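Local coordinates for protein GH62 hydrolase (Scytalidium thermophilum, PDB 4PVA) that probably removes alpha-L-arabinofuranosyl side groups from arabinoxylan by hydrolysis, as a family 62 glycoside hydrolase, at residues 26-31 and 283-289; 165-170 and 304-308; 217-221 and 242-246. One frame throughout, in Å; residues are numbered along the deposited sequence.

Interaction 1 of 3, residues 26-31 and 283-289; sequences WVSTGP and VFEGQKW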
ATOM      1  N   TRP A  26      10.351  -6.655  14.674  1.00 12.07           N
ATOM      2  CA  TRP A  26      10.992  -6.181  13.466  1.00 12.08           C
ATOM      3  C   TRP A  26      12.316  -5.537  13.744  1.00 12.22           C
ATOM      4  O   TRP A  26      12.534  -4.976  14.836  1.00 12.98           O
ATOM      5  CB  TRP A  26      10.135  -5.104  12.799  1.00 12.18           C
ATOM      6  CG  TRP A  26       8.724  -5.474  12.522  1.00 11.56           C
ATOM      7  CD1 TRP A  26       7.649  -5.269  13.319  1.00 11.51           C
ATOM      8  CD2 TRP A  26       8.224  -6.087  11.325  1.00 11.44           C
ATOM      9  NE1 TRP A  26       6.507  -5.715  12.718  1.00 11.32           N
ATOM     10  CE2 TRP A  26       6.823  -6.251  11.501  1.00 11.29           C
ATOM     11  CE3 TRP A  26       8.812  -6.522  10.138  1.00 11.65           C
ATOM     12  CZ2 TRP A  26       6.020  -6.796  10.519  1.00 11.52           C
ATOM     13  CZ3 TRP A  26       8.022  -7.048   9.161  1.00 11.85           C
ATOM     14  CH2 TRP A  26       6.630  -7.199   9.363  1.00 11.66           C
ATOM     15  N   VAL A  27      13.166  -5.534  12.741  1.00 12.19           N
ATOM     16  CA  VAL A  27      14.376  -4.715  12.720  1.00 13.18           C
ATOM     17  C   VAL A  27      14.255  -3.792  11.523  1.00 12.98           C
ATOM     18  O   VAL A  27      13.917  -4.247  10.423  1.00 13.17           O
ATOM     19  CB  VAL A  27      15.661  -5.570  12.562  1.00 14.27           C
ATOM     20  CG1 VAL A  27      16.850  -4.696  12.221  1.00 15.46           C
ATOM     21  CG2 VAL A  27      15.930  -6.375  13.830  1.00 14.79           C
ATOM     22  N   SER A  28      14.477  -2.495  11.715  1.00 13.32           N
ATOM     23  CA  SER A  28      14.521  -1.518  10.619  1.00 13.13           C
ATOM     24  C   SER A  28      15.925  -1.196  10.178  1.00 13.41           C
ATOM     25  O   SER A  28      16.841  -1.059  11.012  1.00 14.03           O
ATOM     26  CB  SER A  28      13.890  -0.183  11.046  1.00 12.82           C
ATOM     27  OG  SER A  28      13.770   0.726   9.973  1.00 13.11           O
ATOM     28  N   THR A  29      16.058  -0.999   8.873  1.00 13.43           N
ATOM     29  CA  THR A  29      17.226  -0.363   8.295  1.00 13.94           C
ATOM     30  C   THR A  29      17.210   1.131   8.638  1.00 14.10           C
ATOM     31  O   THR A  29      16.212   1.704   9.133  1.00 14.18           O
ATOM     32  CB  THR A  29      17.213  -0.514   6.756  1.00 14.18           C
ATOM     33  OG1 THR A  29      16.069   0.180   6.216  1.00 13.44           O
ATOM     34  CG2 THR A  29      17.189  -1.975   6.333  1.00 14.50           C
ATOM     35  N   GLY A  30      18.302   1.809   8.294  1.00 14.98           N
ATOM     36  CA  GLY A  30      18.243   3.249   8.153  1.00 15.21           C
ATOM     37  C   GLY A  30      17.471   3.627   6.903  1.00 15.52           C
ATOM     38  O   GLY A  30      16.878   2.776   6.227  1.00 15.29           O
ATOM     39  N   PRO A  31      17.437   4.915   6.568  1.00 15.56           N
ATOM     40  CA  PRO A  31      16.756   5.335   5.364  1.00 15.98           C
ATOM     41  C   PRO A  31      17.444   4.809   4.152  1.00 15.86           C
ATOM     42  O   PRO A  31      18.666   4.892   4.078  1.00 17.67           O
ATOM     43  CB  PRO A  31      16.788   6.858   5.440  1.00 16.28           C
ATOM     44  CG  PRO A  31      18.003   7.149   6.275  1.00 17.05           C
ATOM     45  CD  PRO A  31      18.200   5.991   7.220  1.00 16.85           C
ATOM     46  N   VAL A 283      12.906  -2.412  16.110  1.00 13.98           N
ATOM     47  CA  VAL A 283      14.231  -2.097  16.653  1.00 14.11           C
ATOM     48  C   VAL A 283      15.064  -1.515  15.536  1.00 14.05           C
ATOM     49  O   VAL A 283      15.252  -2.139  14.474  1.00 13.90           O
ATOM     50  CB  VAL A 283      14.918  -3.351  17.217  1.00 14.60           C
ATOM     51  CG1 VAL A 283      16.320  -3.006  17.697  1.00 14.78           C
ATOM     52  CG2 VAL A 283      14.115  -3.933  18.367  1.00 14.91           C
ATOM     53  N   PHE A 284      15.539  -0.312  15.739  1.00 14.08           N
ATOM     54  CA  PHE A 284      16.493   0.303  14.850  1.00 14.79           C
ATOM     55  C   PHE A 284      17.845  -0.175  15.305  1.00 15.97           C
ATOM     56  O   PHE A 284      18.425   0.344  16.264  1.00 17.01           O
ATOM     57  CB  PHE A 284      16.359   1.832  14.838  1.00 14.65           C
ATOM     58  CG  PHE A 284      15.050   2.297  14.261  1.00 14.24           C
ATOM     59  CD1 PHE A 284      13.856   2.182  14.963  1.00 14.19           C
ATOM     60  CD2 PHE A 284      14.984   2.715  12.951  1.00 14.63           C
ATOM     61  CE1 PHE A 284      12.645   2.559  14.390  1.00 14.69           C
ATOM     62  CE2 PHE A 284      13.786   3.094  12.382  1.00 14.71           C
ATOM     63  CZ  PHE A 284      12.612   2.988  13.083  1.00 14.82           C
ATOM     64  N   GLU A 285      18.330  -1.252  14.717  1.00 16.26           N
ATOM     65  CA  GLU A 285      19.622  -1.791  15.123  1.00 16.49           C
ATOM     66  C   GLU A 285      20.777  -0.914  14.700  1.00 17.00           C
ATOM     67  O   GLU A 285      21.873  -1.018  15.247  1.00 17.03           O
ATOM     68  CB  GLU A 285      19.803  -3.281  14.677  1.00 16.69           C
ATOM     69  CG  GLU A 285      19.050  -4.283  15.550  1.00 17.29           C
ATOM     70  CD  GLU A 285      19.229  -5.743  15.132  1.00 17.52           C
ATOM     71  OE1 GLU A 285      19.532  -5.953  13.952  1.00 16.65           O
ATOM     72  OE2 GLU A 285      19.049  -6.650  16.015  1.00 19.25           O
ATOM     73  N   GLY A 286      20.516  -0.045  13.746  1.00 17.99           N
ATOM     74  CA  GLY A 286      21.548   0.889  13.247  1.00 19.65           C
ATOM     75  C   GLY A 286      21.096   2.289  13.459  1.00 21.95           C
ATOM     76  O   GLY A 286      20.802   2.703  14.563  1.00 24.19           O
ATOM     77  N   GLN A 287      20.971   3.019  12.354  1.00 42.10           N
ATOM     78  CA  GLN A 287      20.528   4.410  12.386  1.00 42.99           C
ATOM     79  C   GLN A 287      19.032   4.520  12.752  1.00 40.47           C
ATOM     80  O   GLN A 287      18.207   3.847  12.150  1.00 36.85           O
ATOM     81  CB  GLN A 287      20.838   5.065  11.025  1.00 42.87           C
ATOM     82  CG  GLN A 287      20.097   6.369  10.797  1.00 43.06           C
ATOM     83  CD  GLN A 287      20.574   7.129   9.575  1.00 44.56           C
ATOM     84  OE1 GLN A 287      21.409   6.647   8.800  1.00 45.57           O
ATOM     85  NE2 GLN A 287      20.028   8.333   9.395  1.00 45.41           N
ATOM     86  N   LYS A 288      18.702   5.366  13.734  1.00 43.31           N
ATOM     87  CA  LYS A 288      17.332   5.560  14.257  1.00 42.56           C
ATOM     88  C   LYS A 288      16.759   6.932  13.835  1.00 38.97           C
ATOM     89  O   LYS A 288      17.166   7.963  14.384  1.00 47.50           O
ATOM     90  CB  LYS A 288      17.336   5.425  15.791  1.00 47.71           C
ATOM     91  CG  LYS A 288      16.134   6.047  16.533  1.00 48.38           C
ATOM     92  CD  LYS A 288      14.751   5.523  16.159  1.00 45.56           C
ATOM     93  CE  LYS A 288      13.707   5.937  17.200  1.00 47.57           C
ATOM     94  NZ  LYS A 288      12.315   5.451  16.938  1.00 45.32           N
ATOM     95  N   TRP A 289      15.907   6.920  12.822  1.00 29.68           N
ATOM     96  CA  TRP A 289      15.655   8.086  11.966  1.00 27.66           C
ATOM     97  C   TRP A 289      14.177   8.452  11.837  1.00 24.37           C
ATOM     98  O   TRP A 289      13.831   9.433  11.203  1.00 25.19           O
ATOM     99  CB  TRP A 289      16.246   7.830  10.567  1.00 26.86           C
ATOM    100  CG  TRP A 289      15.668   6.598   9.904  1.00 23.94           C
ATOM    101  CD1 TRP A 289      16.008   5.294  10.163  1.00 23.18           C
ATOM    102  CD2 TRP A 289      14.673   6.553   8.872  1.00 22.93           C
ATOM    103  NE1 TRP A 289      15.261   4.446   9.369  1.00 21.85           N
ATOM    104  CE2 TRP A 289      14.467   5.196   8.552  1.00 22.18           C
ATOM    105  CE3 TRP A 289      13.963   7.535   8.159  1.00 24.70           C
ATOM    106  CZ2 TRP A 289      13.585   4.781   7.578  1.00 23.05           C
ATOM    107  CZ3 TRP A 289      13.071   7.113   7.183  1.00 25.17           C
ATOM    108  CH2 TRP A 289      12.889   5.736   6.918  1.00 24.50           C
TER
HETATM  109  O   HOH W   1      18.379   0.950  12.170  1.00 16.98           O
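Trp289 and Thr29 make the polar contact between the loop after strand 282-284 and the residues that follow strand 26-28: the indole NE1 gives its hydrogen to Thr29 O at 2.9 Å, with the oxygen near the ring plane and the donor on a carbonyl lone pair. The same oxygen accepts from Ser28 OG, so two donors hold it. The five-membered ring of Trp289 also lies under Pro31, whose CD stands 3.7 Å from the centroid, 9° off the normal. This CH-pi contact suits a proline, since its ring CH groups are polarised by the adjacent nitrogen. Gln287 crosses Pro31 at about a right angle and sets its amide carbon CD 3.5 Å from Pro31 CD.

Further back, Ser28 CB sits over one face of the Phe284 ring, 3.9 Å from its centroid, while Lys288 CD covers the opposite face. Ser28 OG lies anti to the backbone N (chi1 -173°), which places it beside its own carbonyl carbon and within reach of Thr29 O; Tyr319 OH is a further partner. On the other face of the strand pair, Val27 CG1 rests 3.4 Å from Glu285 OE1, the methyls lying across the acid's extended chain.

The backbones set this up. Val283 N binds Trp26 O, and Ser28 N binds Val283 O, both at 2.9 Å, in parallel pairing. Where the chains diverge, a water gives hydrogens to Ser28 O and Gln287 O and accepts one from Gly286 N, satisfying three backbone groups at once.

Strand 282-284 is one of the two outermost strands of a mixed five-stranded sheet, parallel to 26-28. On its other side, 26-28 runs antiparallel to strand 336-341, where Ile340 touches Trp26 and Ser28, and Arg336 touches Pro31 and Trp289.

Interaction 2 of 3, residues 165-170 and 304-308; sequences WVVCDD and DQTLT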
ATOM      1  N   TRP A 165      -6.721  -0.217  -2.908  1.00  9.51           N
ATOM      2  CA  TRP A 165      -6.104  -1.540  -2.781  1.00  9.24           C
ATOM      3  C   TRP A 165      -6.982  -2.608  -3.397  1.00  9.36           C
ATOM      4  O   TRP A 165      -8.133  -2.768  -2.968  1.00  9.39           O
ATOM      5  CB  TRP A 165      -5.895  -1.872  -1.284  1.00  9.14           C
ATOM      6  CG  TRP A 165      -5.213  -3.174  -1.064  1.00  9.15           C
ATOM      7  CD1 TRP A 165      -5.775  -4.417  -0.983  1.00  9.11           C
ATOM      8  CD2 TRP A 165      -3.819  -3.359  -0.904  1.00  9.29           C
ATOM      9  NE1 TRP A 165      -4.803  -5.370  -0.796  1.00  9.22           N
ATOM     10  CE2 TRP A 165      -3.593  -4.735  -0.764  1.00  9.41           C
ATOM     11  CE3 TRP A 165      -2.728  -2.498  -0.898  1.00  9.91           C
ATOM     12  CZ2 TRP A 165      -2.335  -5.261  -0.558  1.00  9.94           C
ATOM     13  CZ3 TRP A 165      -1.466  -3.036  -0.724  1.00 10.49           C
ATOM     14  CH2 TRP A 165      -1.286  -4.389  -0.559  1.00 10.42           C
ATOM     15  N   VAL A 166      -6.460  -3.364  -4.351  1.00  9.62           N
ATOM     16  CA  VAL A 166      -7.167  -4.509  -4.910  1.00 10.03           C
ATOM     17  C   VAL A 166      -6.624  -5.819  -4.346  1.00 10.05           C
ATOM     18  O   VAL A 166      -5.414  -6.010  -4.210  1.00 10.11           O
ATOM     19  CB  VAL A 166      -7.042  -4.535  -6.458  1.00 10.73           C
ATOM     20  CG1 VAL A 166      -7.514  -5.843  -7.078  1.00 10.95           C
ATOM     21  CG2 VAL A 166      -7.767  -3.350  -7.041  1.00 11.22           C
ATOM     22  N   VAL A 167      -7.536  -6.739  -4.058  1.00 10.13           N
ATOM     23  CA  VAL A 167      -7.184  -8.113  -3.747  1.00 10.68           C
ATOM     24  C   VAL A 167      -8.277  -9.029  -4.254  1.00 11.13           C
ATOM     25  O   VAL A 167      -9.456  -8.752  -4.088  1.00 11.21           O
ATOM     26  CB  VAL A 167      -6.883  -8.302  -2.235  1.00 10.54           C
ATOM     27  CG1 VAL A 167      -8.055  -7.845  -1.387  1.00 11.08           C
ATOM     28  CG2 VAL A 167      -6.524  -9.758  -1.925  1.00 10.99           C
ATOM     29  N   CYS A 168      -7.866 -10.123  -4.873  1.00 11.49           N
ATOM     30  CA  CYS A 168      -8.788 -11.081  -5.480  1.00 12.38           C
ATOM     31  C   CYS A 168      -8.704 -12.408  -4.772  1.00 12.79           C
ATOM     32  O   CYS A 168      -7.624 -12.825  -4.381  1.00 12.95           O
ATOM     33  CB  CYS A 168      -8.476 -11.268  -6.976  1.00 12.51           C
ATOM     34  SG  CYS A 168      -8.311  -9.714  -7.890  1.00 13.44           S
ATOM     35  N   ASP A 169      -9.856 -13.061  -4.579  1.00 13.55           N
ATOM     36  CA  ASP A 169      -9.845 -14.423  -3.991  1.00 14.47           C
ATOM     37  C   ASP A 169      -9.391 -15.433  -5.049  1.00 15.46           C
ATOM     38  O   ASP A 169      -9.163 -15.078  -6.210  1.00 15.64           O
ATOM     39  CB  ASP A 169     -11.186 -14.779  -3.317  1.00 15.53           C
ATOM     40  CG  ASP A 169     -12.355 -14.980  -4.312  1.00 15.39           C
ATOM     41  OD1 ASP A 169     -12.129 -15.704  -5.321  1.00 17.49           O
ATOM     42  OD2 ASP A 169     -13.490 -14.509  -4.057  1.00 15.82           O
ATOM     43  N   ASP A 170      -9.136 -16.657  -4.613  1.00 20.45           N
ATOM     44  CA  ASP A 170      -8.578 -17.657  -5.542  1.00 20.69           C
ATOM     45  C   ASP A 170      -9.614 -18.727  -5.885  1.00 21.31           C
ATOM     46  O   ASP A 170      -9.238 -19.878  -6.207  1.00 23.05           O
ATOM     47  CB  ASP A 170      -7.241 -18.233  -5.040  1.00 22.99           C
ATOM     48  CG  ASP A 170      -7.409 -19.197  -3.932  1.00 26.41           C
ATOM     49  OD1 ASP A 170      -8.527 -19.274  -3.396  1.00 28.74           O
ATOM     50  OD2 ASP A 170      -6.430 -19.911  -3.581  1.00 30.15           O
ATOM     51  N   ASP A 304       0.948 -12.186  -8.061  1.00 13.38           N
ATOM     52  CA  ASP A 304      -0.324 -12.144  -8.760  1.00 13.72           C
ATOM     53  C   ASP A 304      -1.428 -11.437  -7.958  1.00 12.80           C
ATOM     54  O   ASP A 304      -1.196 -10.918  -6.835  1.00 12.83           O
ATOM     55  CB  ASP A 304      -0.752 -13.521  -9.273  1.00 14.42           C
ATOM     56  CG  ASP A 304      -1.414 -14.394  -8.280  1.00 15.17           C
ATOM     57  OD1 ASP A 304      -1.651 -14.012  -7.116  1.00 14.54           O
ATOM     58  OD2 ASP A 304      -1.697 -15.575  -8.623  1.00 16.95           O
ATOM     59  N   GLN A 305      -2.637 -11.420  -8.495  1.00 13.07           N
ATOM     60  CA  GLN A 305      -3.729 -10.620  -7.994  1.00 12.74           C
ATOM     61  C   GLN A 305      -4.344 -11.123  -6.713  1.00 12.29           C
ATOM     62  O   GLN A 305      -5.253 -10.493  -6.216  1.00 11.98           O
ATOM     63  CB  GLN A 305      -4.808 -10.508  -9.100  1.00 13.27           C
ATOM     64  CG  GLN A 305      -5.566 -11.803  -9.381  1.00 13.99           C
ATOM     65  CD  GLN A 305      -4.859 -12.792 -10.294  1.00 14.52           C
ATOM     66  OE1 GLN A 305      -3.845 -12.517 -10.887  1.00 14.97           O
ATOM     67  NE2 GLN A 305      -5.438 -13.950 -10.374  1.00 16.09           N
ATOM     68  N   THR A 306      -3.865 -12.268  -6.226  1.00 11.95           N
ATOM     69  CA  THR A 306      -4.339 -12.768  -4.946  1.00 11.96           C
ATOM     70  C   THR A 306      -3.619 -12.140  -3.739  1.00 11.65           C
ATOM     71  O   THR A 306      -4.017 -12.374  -2.599  1.00 11.44           O
ATOM     72  CB  THR A 306      -4.272 -14.324  -4.856  1.00 12.38           C
ATOM     73  OG1 THR A 306      -2.910 -14.750  -4.894  1.00 12.85           O
ATOM     74  CG2 THR A 306      -5.064 -14.980  -5.990  1.00 13.13           C
ATOM     75  N   LEU A 307      -2.531 -11.405  -3.977  1.00 11.14           N
ATOM     76  CA  LEU A 307      -1.822 -10.678  -2.902  1.00 11.22           C
ATOM     77  C   LEU A 307      -1.468 -11.649  -1.773  1.00 11.48           C
ATOM     78  O   LEU A 307      -1.659 -11.385  -0.578  1.00 11.41           O
ATOM     79  CB  LEU A 307      -2.641  -9.485  -2.420  1.00 11.30           C
ATOM     80  CG  LEU A 307      -2.517  -8.196  -3.237  1.00 11.16           C
ATOM     81  CD1 LEU A 307      -1.127  -7.628  -3.199  1.00 11.39           C
ATOM     82  CD2 LEU A 307      -2.968  -8.368  -4.701  1.00 11.61           C
ATOM     83  N   THR A 308      -0.878 -12.769  -2.167  1.00 11.67           N
ATOM     84  CA  THR A 308      -0.498 -13.834  -1.262  1.00 12.07           C
ATOM     85  C   THR A 308       0.908 -13.655  -0.688  1.00 12.11           C
ATOM     86  O   THR A 308       1.838 -13.363  -1.411  1.00 12.04           O
ATOM     87  CB  THR A 308      -0.635 -15.204  -1.940  1.00 12.76           C
ATOM     88  OG1 THR A 308      -1.969 -15.360  -2.422  1.00 13.31           O
ATOM     89  CG2 THR A 308      -0.328 -16.336  -0.971  1.00 12.80           C
TER
HETATM   90  O   HOH W   2      -6.356 -13.763  -2.144  1.00 13.01           O
HETATM   91  O   HOH W   3      -7.607 -15.068  -8.586  1.00 21.95           O
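A type I beta turn, Asp304 to Leu307, lies against strand 162-168, an outermost strand of its blade in the five-bladed beta-propeller. Cys168 N donates to Gln305 O at 3.0 Å, a somewhat bent bond (145°), Thr306 CA makes a CA-H...O contact with Cys168 O at 3.3 Å, and a water donates to both Cys168 O and Thr306 O. Inside the turn, Asp304 OD1 accepts from Thr306 N above the carboxylate plane, an Asx turn, and from Thr306 OG1 at 2.7 Å on its syn lone pair. Thr306 chi1 of 66° sets the hydroxyl between the backbone N and carbonyl carbon and leaves CG2 4.0 Å from Asp170 CB. A valine here lacks the hydroxyl, and Asp304 OD1, left with the backbone N alone of these two donors, would probably be freer to turn.

Leu307 reaches Trp165 with CD1, 3.7 Å from CZ2, and Val166 O with CD2, while its CB meets Val167 CG2. Cys168 SG rests 3.8 Å from Gln305 CG; OE1 beyond accepts from Glu109 N, and NE2 donates to a water shared with Asp169 O.

Polar atoms thus set the turn and its hold on the strand, while Leu307, Val167 and Trp165 pack together.

Interaction 3 of 3, residues 217-221 and 242-246; sequences IYALW and VEAIG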
ATOM      1  N   ILE A 217     -11.210   9.056  14.264  1.00 13.13           N
ATOM      2  CA  ILE A 217     -10.962   8.715  12.864  1.00 12.90           C
ATOM      3  C   ILE A 217      -9.510   8.302  12.632  1.00 12.84           C
ATOM      4  O   ILE A 217      -9.226   7.584  11.700  1.00 12.63           O
ATOM      5  CB  ILE A 217     -11.355   9.860  11.902  1.00 13.65           C
ATOM      6  CG1 ILE A 217     -10.477  11.091  12.105  1.00 14.04           C
ATOM      7  CG2 ILE A 217     -12.841  10.214  12.026  1.00 13.96           C
ATOM      8  CD1 ILE A 217     -10.790  12.231  11.181  1.00 15.41           C
ATOM      9  N   TYR A 218      -8.612   8.732  13.486  1.00 12.91           N
ATOM     10  CA  TYR A 218      -7.213   8.434  13.339  1.00 13.56           C
ATOM     11  C   TYR A 218      -6.843   7.031  13.734  1.00 12.90           C
ATOM     12  O   TYR A 218      -5.733   6.580  13.450  1.00 13.30           O
ATOM     13  CB  TYR A 218      -6.358   9.453  14.112  1.00 14.69           C
ATOM     14  CG  TYR A 218      -6.674  10.846  13.663  1.00 17.19           C
ATOM     15  CD1 TYR A 218      -6.303  11.291  12.411  1.00 19.24           C
ATOM     16  CD2 TYR A 218      -7.404  11.698  14.479  1.00 19.49           C
ATOM     17  CE1 TYR A 218      -6.651  12.559  11.985  1.00 21.37           C
ATOM     18  CE2 TYR A 218      -7.738  12.978  14.062  1.00 21.33           C
ATOM     19  CZ  TYR A 218      -7.359  13.383  12.814  1.00 22.06           C
ATOM     20  OH  TYR A 218      -7.710  14.669  12.408  1.00 27.01           O
ATOM     21  N   ALA A 219      -7.772   6.298  14.333  1.00 12.43           N
ATOM     22  CA  ALA A 219      -7.584   4.877  14.599  1.00 12.98           C
ATOM     23  C   ALA A 219      -7.759   4.016  13.347  1.00 12.42           C
ATOM     24  O   ALA A 219      -7.341   2.848  13.329  1.00 12.44           O
ATOM     25  CB  ALA A 219      -8.569   4.420  15.672  1.00 13.67           C
ATOM     26  N   LEU A 220      -8.379   4.539  12.297  1.00 11.87           N
ATOM     27  CA  LEU A 220      -8.651   3.777  11.087  1.00 12.18           C
ATOM     28  C   LEU A 220      -8.401   4.697   9.911  1.00 11.97           C
ATOM     29  O   LEU A 220      -9.294   5.003   9.112  1.00 12.98           O
ATOM     30  CB  LEU A 220     -10.100   3.242  11.073  1.00 12.52           C
ATOM     31  CG  LEU A 220     -10.351   2.118  10.084  1.00 12.86           C
ATOM     32  CD1 LEU A 220      -9.782   0.804  10.637  1.00 12.74           C
ATOM     33  CD2 LEU A 220     -11.826   1.982   9.785  1.00 13.51           C
ATOM     34  N   TRP A 221      -7.173   5.188   9.820  1.00 11.77           N
ATOM     35  CA  TRP A 221      -6.884   6.403   9.067  1.00 12.53           C
ATOM     36  C   TRP A 221      -6.802   6.158   7.582  1.00 12.50           C
ATOM     37  O   TRP A 221      -7.587   6.742   6.821  1.00 13.61           O
ATOM     38  CB  TRP A 221      -5.610   7.040   9.634  1.00 13.39           C
ATOM     39  CG  TRP A 221      -5.196   8.347   8.987  1.00 15.68           C
ATOM     40  CD1 TRP A 221      -3.980   8.606   8.385  1.00 16.79           C
ATOM     41  CD2 TRP A 221      -5.964   9.525   8.868  1.00 18.07           C
ATOM     42  NE1 TRP A 221      -3.970   9.872   7.895  1.00 18.06           N
ATOM     43  CE2 TRP A 221      -5.169  10.460   8.157  1.00 17.77           C
ATOM     44  CE3 TRP A 221      -7.226   9.884   9.278  1.00 18.50           C
ATOM     45  CZ2 TRP A 221      -5.590  11.778   7.882  1.00 19.93           C
ATOM     46  CZ3 TRP A 221      -7.665  11.213   8.996  1.00 19.80           C
ATOM     47  CH2 TRP A 221      -6.842  12.126   8.306  1.00 21.14           C
ATOM     48  N   VAL A 242      -4.086  -1.558   8.668  1.00  8.84           N
ATOM     49  CA  VAL A 242      -4.555  -0.175   8.479  1.00  8.93           C
ATOM     50  C   VAL A 242      -3.676   0.728   9.301  1.00  8.86           C
ATOM     51  O   VAL A 242      -3.355   0.426  10.437  1.00  9.38           O
ATOM     52  CB  VAL A 242      -6.061   0.033   8.854  1.00  9.33           C
ATOM     53  CG1 VAL A 242      -6.488   1.481   8.612  1.00  9.80           C
ATOM     54  CG2 VAL A 242      -6.975  -0.920   8.099  1.00  9.80           C
ATOM     55  N   GLU A 243      -3.298   1.861   8.736  1.00  9.22           N
ATOM     56  CA  GLU A 243      -2.501   2.833   9.457  1.00  9.37           C
ATOM     57  C   GLU A 243      -3.349   3.638  10.426  1.00  9.88           C
ATOM     58  O   GLU A 243      -4.460   4.056  10.089  1.00  9.97           O
ATOM     59  CB  GLU A 243      -1.760   3.750   8.465  1.00  9.85           C
ATOM     60  CG  GLU A 243      -0.747   4.682   9.056  1.00 10.38           C
ATOM     61  CD  GLU A 243       0.069   5.411   8.011  1.00 11.02           C
ATOM     62  OE1 GLU A 243       0.127   4.922   6.859  1.00 11.51           O
ATOM     63  OE2 GLU A 243       0.703   6.437   8.416  1.00 11.83           O
ATOM     64  N   ALA A 244      -2.778   3.855  11.589  1.00 10.01           N
ATOM     65  CA  ALA A 244      -3.316   4.693  12.616  1.00 10.73           C
ATOM     66  C   ALA A 244      -2.308   5.762  13.019  1.00 11.30           C
ATOM     67  O   ALA A 244      -1.106   5.624  12.841  1.00 10.90           O
ATOM     68  CB  ALA A 244      -3.742   3.869  13.837  1.00 11.29           C
ATOM     69  N   ILE A 245      -2.837   6.856  13.576  1.00 12.42           N
ATOM     70  CA  ILE A 245      -1.991   7.952  14.098  1.00 13.63           C
ATOM     71  C   ILE A 245      -2.169   7.958  15.595  1.00 14.69           C
ATOM     72  O   ILE A 245      -3.295   8.082  16.086  1.00 15.63           O
ATOM     73  CB  ILE A 245      -2.335   9.311  13.512  1.00 14.54           C
ATOM     74  CG1 ILE A 245      -2.444   9.243  11.989  1.00 14.93           C
ATOM     75  CG2 ILE A 245      -1.294  10.339  13.947  1.00 15.33           C
ATOM     76  CD1 ILE A 245      -2.658  10.576  11.299  1.00 16.04           C
ATOM     77  N   GLY A 246      -1.082   7.777  16.316  1.00 16.32           N
ATOM     78  CA  GLY A 246      -1.176   7.681  17.740  1.00 18.86           C
ATOM     79  C   GLY A 246      -0.761   8.948  18.386  1.00 22.37           C
ATOM     80  O   GLY A 246      -1.045  10.061  17.864  1.00 22.37           O
TER
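Ile245 and Tyr218 are joined by a backbone hydrogen bond, Ile245 N to Tyr218 O at 2.9 Å, and Trp221 N donates to Glu243 O at 3.0 Å, nearly in line with the carbonyl bond. They fasten the 3-10 turn of residues 217-219 and the chain after it to strand 238-245. Ala244 lies between them, its CA 3.2 Å from Tyr218 O; its small CB, 3.4 Å from that same oxygen, lets the two backbones come close.

Among aromatic contacts, Ile245 CD1 stands over the five-membered ring of Trp221, 3.8 Å from the centroid and 14° off the normal. Tyr218 CD1 lies over the same indole face. Trp221 CG is anti to the backbone N (chi1 -178°), which swings the indole out to meet the isoleucine's end methyl. That methyl also touches Tyr218 CD1 at 3.9 Å.

The purely aliphatic pair is Leu220 with Val242, CD1 to CG1 at 3.9 Å, bordered by Trp256.

Chemically, then, carbonyls and amides fix the turn on the strand, with hydrocarbon contacts beside them. Glu243 looks elsewhere: OE2 meets Arg251 and Ser294 OG, and OE1 accepts from His295 N, which holds the carboxylate's orientation.

The three contacts do not touch: nearest atoms are about 13 Å apart for interactions 1 and 2, about 12 Å for interactions 1 and 3, and about 9 Å for interactions 2 and 3. In sequence, interaction 3 is nested within the loops closed by both others, whose own segments alternate. Interactions 2 and 3 are linked through strand 222-229, which pairs with strands 238-245 and 308-309; interaction 1 belongs to another blade of the propeller. In such glycosidases the active site generally lies near the propeller's central axis. Phosphate ions, probably from the crystallisation liquor, come within about 4 Å of the Glu243 side chain and close to Asp170, where the nature of the pairing is undecided.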